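Local coordinates for kinesin-like protein KAR3 (PDB 1F9V) that probably hydrolyses ATP to power movement along microtubules, as a kinesin-family motor domain, at residues G275-A280 with R289-R294; C9-A14 with I318-S323; Y131-E136 with C184-E189. The protein carries 2 engineered substitutions. All coordinates share one frame; numbering follows the deposited sequence.

Contact 1 (G275-A280 with R289-R294); sequences GDVIHA and RHIPFR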
loop_
_atom_site.group_PDB
_atom_site.type_symbol
_atom_site.label_atom_id
_atom_site.label_comp_id
_atom_site.label_asym_id
_atom_site.label_seq_id
_atom_site.Cartn_x
_atom_site.Cartn_y
_atom_site.Cartn_z
ATOM N N GLY A 275 11.437 -2.386 -1.355
ATOM C CA GLY A 275 11.927 -2.438 0.010
ATOM C C GLY A 275 13.194 -1.620 0.175
ATOM O O GLY A 275 13.355 -0.892 1.161
ATOM N N ASP A 276 14.101 -1.735 -0.793
ATOM C CA ASP A 276 15.355 -0.998 -0.738
ATOM C C ASP A 276 15.111 0.508 -0.776
ATOM O O ASP A 276 15.737 1.268 -0.038
ATOM C CB ASP A 276 16.263 -1.397 -1.903
ATOM C CG ASP A 276 16.865 -2.773 -1.728
ATOM O OD1 ASP A 276 16.983 -3.237 -0.575
ATOM O OD2 ASP A 276 17.223 -3.394 -2.745
ATOM N N VAL A 277 14.199 0.935 -1.641
ATOM C CA VAL A 277 13.886 2.355 -1.772
ATOM C C VAL A 277 13.258 2.916 -0.490
ATOM O O VAL A 277 13.698 3.941 0.025
ATOM C CB VAL A 277 12.937 2.599 -2.990
ATOM C CG1 VAL A 277 12.340 3.998 -2.939
ATOM C CG2 VAL A 277 13.714 2.415 -4.289
ATOM N N ILE A 278 12.234 2.244 0.032
ATOM C CA ILE A 278 11.576 2.723 1.251
ATOM C C ILE A 278 12.543 2.707 2.434
ATOM O O ILE A 278 12.557 3.631 3.245
ATOM C CB ILE A 278 10.325 1.870 1.602
ATOM C CG1 ILE A 278 9.344 1.845 0.420
ATOM C CG2 ILE A 278 9.635 2.443 2.840
ATOM C CD1 ILE A 278 8.868 3.197 -0.027
ATOM N N HIS A 279 13.363 1.665 2.533
ATOM C CA HIS A 279 14.319 1.594 3.630
ATOM C C HIS A 279 15.288 2.778 3.552
ATOM O O HIS A 279 15.564 3.440 4.554
ATOM C CB HIS A 279 15.109 0.280 3.578
ATOM C CG HIS A 279 16.213 0.203 4.589
ATOM N ND1 HIS A 279 16.017 -0.263 5.871
ATOM C CD2 HIS A 279 17.516 0.563 4.514
ATOM C CE1 HIS A 279 17.152 -0.186 6.543
ATOM N NE2 HIS A 279 18.077 0.311 5.744
ATOM N N ALA A 280 15.801 3.045 2.357
ATOM C CA ALA A 280 16.738 4.141 2.181
ATOM C C ALA A 280 16.093 5.483 2.523
ATOM O O ALA A 280 16.712 6.329 3.166
ATOM C CB ALA A 280 17.263 4.152 0.743
ATOM N N ARG A 289 22.269 9.884 -0.212
ATOM C CA ARG A 289 22.294 8.484 -0.629
ATOM C C ARG A 289 21.690 8.305 -2.022
ATOM O O ARG A 289 20.901 9.136 -2.482
ATOM C CB ARG A 289 21.538 7.612 0.377
ATOM C CG ARG A 289 20.024 7.721 0.282
ATOM C CD ARG A 289 19.336 7.267 1.564
ATOM N NE ARG A 289 19.979 6.099 2.156
ATOM C CZ ARG A 289 20.793 6.148 3.205
ATOM N NH1 ARG A 289 21.062 7.310 3.774
ATOM N NH2 ARG A 289 21.333 5.037 3.686
ATOM N N HIS A 290 22.055 7.208 -2.678
ATOM C CA HIS A 290 21.579 6.919 -4.023
ATOM C C HIS A 290 20.406 5.943 -4.025
ATOM O O HIS A 290 20.585 4.732 -4.157
ATOM C CB HIS A 290 22.728 6.357 -4.870
ATOM C CG HIS A 290 23.973 7.192 -4.832
ATOM N ND1 HIS A 290 24.343 7.931 -3.729
ATOM C CD2 HIS A 290 24.930 7.409 -5.767
ATOM C CE1 HIS A 290 25.472 8.568 -3.984
ATOM N NE2 HIS A 290 25.849 8.269 -5.214
ATOM N N ILE A 291 19.202 6.484 -3.885
ATOM C CA ILE A 291 17.991 5.678 -3.868
ATOM C C ILE A 291 17.701 5.161 -5.281
ATOM O O ILE A 291 17.521 5.942 -6.211
ATOM C CB ILE A 291 16.828 6.521 -3.325
ATOM C CG1 ILE A 291 17.276 7.170 -2.006
ATOM C CG2 ILE A 291 15.585 5.663 -3.153
ATOM C CD1 ILE A 291 16.177 7.709 -1.154
ATOM N N PRO A 292 17.641 3.828 -5.451
ATOM C CA PRO A 292 17.387 3.173 -6.744
ATOM C C PRO A 292 15.977 3.262 -7.332
ATOM O O PRO A 292 15.419 2.252 -7.753
ATOM C CB PRO A 292 17.796 1.726 -6.486
ATOM C CG PRO A 292 17.473 1.522 -5.042
ATOM C CD PRO A 292 17.798 2.839 -4.367
ATOM N N PHE A 293 15.411 4.463 -7.381
ATOM C CA PHE A 293 14.069 4.640 -7.935
ATOM C C PHE A 293 13.950 4.064 -9.343
ATOM O O PHE A 293 12.949 3.451 -9.684
ATOM C CB PHE A 293 13.697 6.128 -8.025
ATOM C CG PHE A 293 13.468 6.789 -6.701
ATOM C CD1 PHE A 293 12.358 6.462 -5.925
ATOM C CD2 PHE A 293 14.358 7.750 -6.233
ATOM C CE1 PHE A 293 12.139 7.087 -4.699
ATOM C CE2 PHE A 293 14.151 8.382 -5.009
ATOM C CZ PHE A 293 13.040 8.050 -4.240
ATOM N N ARG A 294 14.981 4.270 -10.157
ATOM C CA ARG A 294 14.964 3.823 -11.549
ATOM C C ARG A 294 15.103 2.323 -11.770
ATOM O O ARG A 294 14.967 1.844 -12.901
ATOM C CB ARG A 294 16.056 4.559 -12.339
ATOM C CG ARG A 294 16.060 6.063 -12.135
ATOM C CD ARG A 294 17.165 6.739 -12.952
ATOM N NE ARG A 294 16.874 6.674 -14.381
ATOM C CZ ARG A 294 16.212 7.604 -15.060
ATOM N NH1 ARG A 294 15.754 8.691 -14.449
ATOM N NH2 ARG A 294 15.978 7.430 -16.349
#
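Val277 has the largest share of this contact, with both methyls turned to the loop 289-294. Its CG1 lies anti to the backbone N (chi1 166°). There it enters the corner between Ile291 and Phe293, with CG1 3.7 Å from Ile291 CG2 and 3.6 Å from Phe293 CE1. Each of these two side chains crosses Val277 at about a right angle. The corner is closed from within the loop, because Ile291 CG2 also rests 3.6 Å above one face of the Phe293 ring, off toward its rim. The other methyl, Val277 CG2, meets the Pro292 ring at CG, 3.9 Å away, and reaches the backbone of the same proline.

Pro292 is the centre of an inverse gamma turn, with Phe293 N bonded to Ile291 O at 2.8 Å. This tight turn lets Ile291, Pro292 and Phe293 all meet one valine.

One helical turn further on, Ala280 points its CB toward the loop. The methyl touches Ile291 CG1 at 4.1 Å and the Arg289 chain at NE, 3.6 Å away. Arg289 CD lies 3.2 Å from Ala280 O, and the bend at chi3 (-39°) then places NE by the Ala280 methyl. NE is also near that oxygen, but the angle is too poor for a hydrogen bond. The charged end pairs instead with Asp285. Asp276, at the margin beside Pro292, forms a salt bridge to Lys337.

The contact joins the end of helix 258-281 to the loop before helix 297-306. In kinesins this region generally belongs to the microtubule-binding side of the motor. Helix and loop share apolar surface but no hydrogen bond, and the charges of Asp276 and Arg289 are paired outside both segments. The fit therefore rests largely on the shapes of valine and alanine against isoleucine, proline and phenylalanine.

Contact 2 (C9-A14 with I318-S323); sequences CRIRPA and ISPSSS. With ADP (adenosine-5'-diphosphate), chain C.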
loop_
_atom_site.group_PDB
_atom_site.type_symbol
_atom_site.label_atom_id
_atom_site.label_comp_id
_atom_site.label_asym_id
_atom_site.label_seq_id
_atom_site.Cartn_x
_atom_site.Cartn_y
_atom_site.Cartn_z
ATOM N N CYS A 9 0.836 -3.522 10.442
ATOM C CA CYS A 9 0.726 -4.938 10.139
ATOM C C CYS A 9 -0.735 -5.303 10.392
ATOM O O CYS A 9 -1.354 -4.769 11.317
ATOM C CB CYS A 9 1.631 -5.764 11.058
ATOM S SG CYS A 9 1.378 -7.565 10.929
ATOM N N ARG A 10 -1.301 -6.174 9.565
ATOM C CA ARG A 10 -2.677 -6.598 9.778
ATOM C C ARG A 10 -2.820 -8.099 9.648
ATOM O O ARG A 10 -2.485 -8.683 8.614
ATOM C CB ARG A 10 -3.639 -5.936 8.795
ATOM C CG ARG A 10 -5.076 -6.417 9.005
ATOM C CD ARG A 10 -6.030 -5.971 7.904
ATOM N NE ARG A 10 -7.414 -6.043 8.361
ATOM C CZ ARG A 10 -8.446 -5.524 7.707
ATOM N NH1 ARG A 10 -8.257 -4.890 6.552
ATOM N NH2 ARG A 10 -9.667 -5.622 8.212
ATOM N N ILE A 11 -3.317 -8.725 10.710
ATOM C CA ILE A 11 -3.543 -10.164 10.709
ATOM C C ILE A 11 -5.008 -10.361 10.341
ATOM O O ILE A 11 -5.898 -9.861 11.033
ATOM C CB ILE A 11 -3.298 -10.786 12.112
ATOM C CG1 ILE A 11 -1.875 -10.472 12.583
ATOM C CG2 ILE A 11 -3.523 -12.298 12.061
ATOM C CD1 ILE A 11 -1.682 -10.581 14.079
ATOM N N ARG A 12 -5.269 -11.057 9.244
ATOM C CA ARG A 12 -6.648 -11.293 8.845
ATOM C C ARG A 12 -7.222 -12.450 9.655
ATOM O O ARG A 12 -6.480 -13.227 10.255
ATOM C CB ARG A 12 -6.721 -11.654 7.360
ATOM C CG ARG A 12 -6.072 -12.987 7.002
ATOM C CD ARG A 12 -6.681 -13.589 5.735
ATOM N NE ARG A 12 -5.901 -14.697 5.184
ATOM C CZ ARG A 12 -5.903 -15.937 5.670
ATOM N NH1 ARG A 12 -6.651 -16.236 6.730
ATOM N NH2 ARG A 12 -5.167 -16.881 5.094
ATOM N N PRO A 13 -8.560 -12.534 9.739
ATOM C CA PRO A 13 -9.175 -13.640 10.481
ATOM C C PRO A 13 -8.822 -14.953 9.785
ATOM O O PRO A 13 -8.583 -14.987 8.575
ATOM C CB PRO A 13 -10.678 -13.347 10.404
ATOM C CG PRO A 13 -10.775 -11.881 10.078
ATOM C CD PRO A 13 -9.561 -11.576 9.239
ATOM N N ALA A 14 -8.774 -16.041 10.545
ATOM C CA ALA A 14 -8.461 -17.330 9.938
ATOM C C ALA A 14 -9.695 -17.855 9.236
ATOM O O ALA A 14 -10.831 -17.521 9.615
ATOM C CB ALA A 14 -8.006 -18.329 11.005
ATOM N N ILE A 318 -0.865 -10.296 6.825
ATOM C CA ILE A 318 -0.406 -11.641 7.135
ATOM C C ILE A 318 -1.553 -12.538 7.568
ATOM O O ILE A 318 -2.574 -12.071 8.081
ATOM C CB ILE A 318 0.673 -11.662 8.249
ATOM C CG1 ILE A 318 0.136 -11.023 9.523
ATOM C CG2 ILE A 318 1.948 -10.961 7.765
ATOM C CD1 ILE A 318 1.007 -11.314 10.739
ATOM N N SER A 319 -1.380 -13.829 7.320
ATOM C CA SER A 319 -2.363 -14.823 7.716
ATOM C C SER A 319 -2.019 -15.227 9.152
ATOM O O SER A 319 -0.859 -15.171 9.558
ATOM C CB SER A 319 -2.264 -16.041 6.801
ATOM O OG SER A 319 -2.680 -17.222 7.473
ATOM N N PRO A 320 -3.028 -15.618 9.948
ATOM C CA PRO A 320 -2.767 -16.026 11.334
ATOM C C PRO A 320 -2.469 -17.526 11.446
ATOM O O PRO A 320 -2.104 -18.017 12.516
ATOM C CB PRO A 320 -4.069 -15.688 12.039
ATOM C CG PRO A 320 -5.111 -15.987 10.978
ATOM C CD PRO A 320 -4.469 -15.668 9.634
ATOM N N SER A 321 -2.614 -18.244 10.336
ATOM C CA SER A 321 -2.442 -19.692 10.321
ATOM C C SER A 321 -1.048 -20.285 10.175
ATOM O O SER A 321 -0.168 -19.711 9.538
ATOM C CB SER A 321 -3.372 -20.272 9.264
ATOM O OG SER A 321 -4.685 -19.768 9.472
ATOM N N SER A 322 -0.878 -21.468 10.772
ATOM C CA SER A 322 0.394 -22.196 10.786
ATOM C C SER A 322 0.945 -22.598 9.431
ATOM O O SER A 322 2.160 -22.585 9.236
ATOM C CB SER A 322 0.276 -23.458 11.651
ATOM O OG SER A 322 -0.067 -23.125 12.979
ATOM N N SER A 323 0.072 -22.965 8.499
ATOM C CA SER A 323 0.535 -23.375 7.178
ATOM C C SER A 323 1.247 -22.241 6.450
ATOM O O SER A 323 2.015 -22.477 5.520
ATOM C CB SER A 323 -0.637 -23.873 6.328
ATOM O OG SER A 323 -1.577 -22.840 6.089
HETATM P PB ADP C . -4.704 -11.300 -1.220
HETATM O O1B ADP C . -3.612 -10.909 -0.293
HETATM O O2B ADP C . -5.232 -10.025 -2.040
HETATM O O3B ADP C . -4.285 -12.400 -2.125
HETATM P PA ADP C . -7.503 -11.426 -0.508
HETATM O O1A ADP C . -7.761 -10.084 0.015
HETATM O O2A ADP C . -7.944 -11.498 -1.899
HETATM O O3A ADP C . -5.964 -11.755 -0.390
HETATM O "O5'" ADP C . -8.312 -12.514 0.308
HETATM C "C5'" ADP C . -7.818 -13.657 1.011
HETATM C "C4'" ADP C . -9.098 -14.317 1.606
HETATM O "O4'" ADP C . -9.191 -13.858 2.960
HETATM C "C3'" ADP C . -10.403 -13.848 0.934
HETATM O "O3'" ADP C . -11.385 -14.894 0.851
HETATM C "C2'" ADP C . -10.900 -12.698 1.794
HETATM O "O2'" ADP C . -12.312 -12.457 1.674
HETATM C "C1'" ADP C . -10.401 -13.094 3.177
HETATM N N9 ADP C . -10.020 -11.918 4.019
HETATM C C8 ADP C . -8.857 -11.246 3.902
HETATM N N7 ADP C . -8.810 -10.287 4.805
HETATM C C5 ADP C . -9.914 -10.319 5.506
HETATM C C6 ADP C . -10.425 -9.591 6.569
HETATM N N6 ADP C . -9.713 -8.587 7.091
HETATM N N1 ADP C . -11.657 -9.894 7.083
HETATM C C2 ADP C . -12.404 -10.901 6.586
HETATM N N3 ADP C . -11.918 -11.624 5.557
HETATM C C4 ADP C . -10.705 -11.371 4.998
#
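Ile318 joins the strand 4-11 through two backbone hydrogen bonds. Its N gives to Arg10 O (2.9 Å), and its O accepts from Arg12 N (3.1 Å) almost straight along the C=O axis (176°). This is a parallel bridge with Ile11 opposite Ile318.

Arg12 carries the next layer of polar bonds. CG sits between the backbone N and the carbonyl carbon (chi1 66°), and the chain then runs extended past the ADP. NH1 gives to Pro13 O in the guanidinium plane (2.9 Å), NE bonds Gly95 O, and NH2 forms a salt bridge with Glu19. One guanidinium face lies over Ser319, with CB 3.4 Å above the plane. Ser319 OG accepts from Ser321 N in an ST turn and also bonds His324. An alanine in place of Arg12 would probably leave Glu19 without its charged mate and open a gap between Ser319 and the nucleotide.

Packing lies outward. Ile11 CG1 meets Ile318 CD1, while Ile11 CG2 presses tightly on Pro320 CB (3.4 Å). Pro320 CG lies 3.2 Å from Arg12 O, a buried oxygen with no hydrogen-bond partner in the model. Ala14 CB covers the same CG.

The adenine of ADP is held beside this. Pro13 CD touches C6 at 3.4 Å, and N6 sits over one face of the Arg10 guanidinium, whose NH1 is hydrogen-bonded to Asn66. The end of strand 4-11 and the loop that follows thus bring Arg10 and Pro13 to the purine, and the many bonds on Arg12 probably hold its guanidinium in place between Gly95 O and Glu19.

Contact 3 (Y131-E136 with C184-E189); sequences YKVNCE and CKLESE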
loop_
_atom_site.group_PDB
_atom_site.type_symbol
_atom_site.label_atom_id
_atom_site.label_comp_id
_atom_site.label_asym_id
_atom_site.label_seq_id
_atom_site.Cartn_x
_atom_site.Cartn_y
_atom_site.Cartn_z
ATOM N N TYR A 131 -12.584 21.910 -4.950
ATOM C CA TYR A 131 -11.702 20.793 -5.263
ATOM C C TYR A 131 -12.228 19.945 -6.409
ATOM O O TYR A 131 -13.428 19.677 -6.498
ATOM C CB TYR A 131 -11.533 19.890 -4.029
ATOM C CG TYR A 131 -10.568 20.394 -2.982
ATOM C CD1 TYR A 131 -9.210 20.073 -3.041
ATOM C CD2 TYR A 131 -11.016 21.156 -1.906
ATOM C CE1 TYR A 131 -8.326 20.495 -2.051
ATOM C CE2 TYR A 131 -10.140 21.583 -0.909
ATOM C CZ TYR A 131 -8.797 21.248 -0.989
ATOM O OH TYR A 131 -7.936 21.669 -0.008
ATOM N N LYS A 132 -11.325 19.516 -7.282
ATOM C CA LYS A 132 -11.692 18.657 -8.397
ATOM C C LYS A 132 -10.911 17.369 -8.205
ATOM O O LYS A 132 -9.753 17.405 -7.802
ATOM C CB LYS A 132 -11.323 19.295 -9.737
ATOM C CG LYS A 132 -12.340 20.318 -10.211
ATOM C CD LYS A 132 -12.101 21.660 -9.537
ATOM C CE LYS A 132 -10.642 22.095 -9.655
ATOM N NZ LYS A 132 -10.288 23.145 -8.660
ATOM N N VAL A 133 -11.552 16.243 -8.489
ATOM C CA VAL A 133 -10.929 14.943 -8.314
ATOM C C VAL A 133 -10.925 14.114 -9.587
ATOM O O VAL A 133 -11.958 13.950 -10.233
ATOM C CB VAL A 133 -11.663 14.136 -7.221
ATOM C CG1 VAL A 133 -10.933 12.822 -6.953
ATOM C CG2 VAL A 133 -11.767 14.966 -5.950
ATOM N N ASN A 134 -9.760 13.600 -9.957
ATOM C CA ASN A 134 -9.672 12.747 -11.131
ATOM C C ASN A 134 -8.772 11.565 -10.773
ATOM O O ASN A 134 -7.907 11.677 -9.904
ATOM C CB ASN A 134 -9.168 13.533 -12.357
ATOM C CG ASN A 134 -7.703 13.884 -12.283
ATOM O OD1 ASN A 134 -6.888 13.356 -13.049
ATOM N ND2 ASN A 134 -7.353 14.790 -11.381
ATOM N N CYS A 135 -8.991 10.429 -11.418
ATOM C CA CYS A 135 -8.214 9.243 -11.091
ATOM C C CYS A 135 -7.833 8.374 -12.273
ATOM O O CYS A 135 -8.371 8.511 -13.373
ATOM C CB CYS A 135 -9.005 8.387 -10.095
ATOM S SG CYS A 135 -10.526 7.643 -10.784
ATOM N N GLU A 136 -6.894 7.471 -12.018
ATOM C CA GLU A 136 -6.436 6.501 -12.996
ATOM C C GLU A 136 -6.322 5.195 -12.220
ATOM O O GLU A 136 -6.111 5.208 -11.003
ATOM C CB GLU A 136 -5.059 6.871 -13.555
ATOM C CG GLU A 136 -5.015 8.173 -14.338
ATOM C CD GLU A 136 -4.705 9.359 -13.454
ATOM O OE1 GLU A 136 -3.767 9.256 -12.636
ATOM O OE2 GLU A 136 -5.395 10.394 -13.566
ATOM N N CYS A 184 -10.243 9.611 -15.197
ATOM C CA CYS A 184 -11.661 9.866 -14.996
ATOM C C CYS A 184 -11.958 10.864 -13.893
ATOM O O CYS A 184 -11.304 10.878 -12.848
ATOM C CB CYS A 184 -12.380 8.553 -14.673
ATOM S SG CYS A 184 -12.158 7.269 -15.913
ATOM N N LYS A 185 -12.960 11.703 -14.132
ATOM C CA LYS A 185 -13.373 12.680 -13.143
ATOM C C LYS A 185 -14.223 11.942 -12.109
ATOM O O LYS A 185 -14.905 10.973 -12.442
ATOM C CB LYS A 185 -14.230 13.766 -13.791
ATOM C CG LYS A 185 -13.458 14.816 -14.571
ATOM C CD LYS A 185 -14.410 15.902 -15.061
ATOM C CE LYS A 185 -13.678 17.002 -15.812
ATOM N NZ LYS A 185 -14.521 18.220 -15.903
ATOM N N LEU A 186 -14.168 12.397 -10.863
ATOM C CA LEU A 186 -14.966 11.813 -9.790
ATOM C C LEU A 186 -15.700 12.991 -9.169
ATOM O O LEU A 186 -15.124 13.744 -8.389
ATOM C CB LEU A 186 -14.073 11.139 -8.742
ATOM C CG LEU A 186 -13.433 9.795 -9.100
ATOM C CD1 LEU A 186 -12.615 9.292 -7.923
ATOM C CD2 LEU A 186 -14.506 8.797 -9.465
ATOM N N GLU A 187 -16.970 13.158 -9.525
ATOM C CA GLU A 187 -17.759 14.275 -9.009
ATOM C C GLU A 187 -18.468 13.970 -7.695
ATOM O O GLU A 187 -18.946 14.877 -7.012
ATOM C CB GLU A 187 -18.776 14.716 -10.061
ATOM C CG GLU A 187 -18.229 14.679 -11.479
ATOM C CD GLU A 187 -18.732 15.828 -12.332
ATOM O OE1 GLU A 187 -19.566 15.580 -13.230
ATOM O OE2 GLU A 187 -18.293 16.978 -12.103
ATOM N N SER A 188 -18.536 12.689 -7.352
ATOM C CA SER A 188 -19.162 12.235 -6.116
ATOM C C SER A 188 -18.569 10.870 -5.793
ATOM O O SER A 188 -18.185 10.129 -6.700
ATOM C CB SER A 188 -20.685 12.137 -6.280
ATOM O OG SER A 188 -21.056 11.143 -7.217
ATOM N N GLU A 189 -18.486 10.544 -4.506
ATOM C CA GLU A 189 -17.914 9.270 -4.076
ATOM C C GLU A 189 -18.548 8.055 -4.746
ATOM O O GLU A 189 -17.887 7.035 -4.933
ATOM C CB GLU A 189 -18.018 9.127 -2.551
ATOM C CG GLU A 189 -19.374 9.484 -1.974
ATOM C CD GLU A 189 -19.285 10.570 -0.920
ATOM O OE1 GLU A 189 -18.558 10.374 0.081
ATOM O OE2 GLU A 189 -19.942 11.622 -1.095
HETATM O O HOH W 1 -14.375 16.338 -8.871
#
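Leu186 is the main bump, and Val133 and Cys135 form the hollow that takes it. The two sit on the same side of strand 130-141, with Asn134 between them in sequence, and the Leu186 side chain leans between them. Its CD1 reaches both, at 4.0 Å from Val133 CG1 and 3.9 Å from Cys135 SG. Leu186 CB fills in behind, also 4.0 Å from Val133 CG1. Cys135 SG stands between the backbone N and the carbonyl carbon (chi1 67°), which tips it over to the partner strand. Cys184 CB lies on its other flank at 4.4 Å.

The backbones are antiparallel. Cys135 and Cys184 form a hydrogen-bonded pair, with both N-to-O bonds at 2.8 Å. Asn134 and Lys185 are a non-hydrogen-bonded pair, and their CA atoms come within 4.2 Å. Leu186 N gives to Val133 O. Beyond it the chains part, and one water bridges the gap, accepting from Val133 N and donating to Leu186 O.

Ile195 of helix 192-199 packs on Cys135, Cys184 and Leu186. Ile121 of helix 109-124 covers Val133. Strand 218-228 pairs along the other edge of strand 130-141, so the short strand 184-185 borders the sheet here.

From the N terminus, residues 9-14 open the longest loop, which closes only when 318-323 arrives to complete contact 2. The other two contacts are nested inside it, in series and without crossing. Contact 3 comes first, closing when 184-189 returns to 131-136, and adds the short strand 184-185 to strand 130-141 of the large mixed sheet. Contact 1 follows as a short loop, from the end of helix 258-281 to the segment 289-294, and touches neither of the others. Contact 2 reaches the same sheet as contact 3, on the opposite side of the chain's centre, their own centres 34 Å apart. It joins parts near the two ends of the chain, strand 4-11 and the end of strand 311-318.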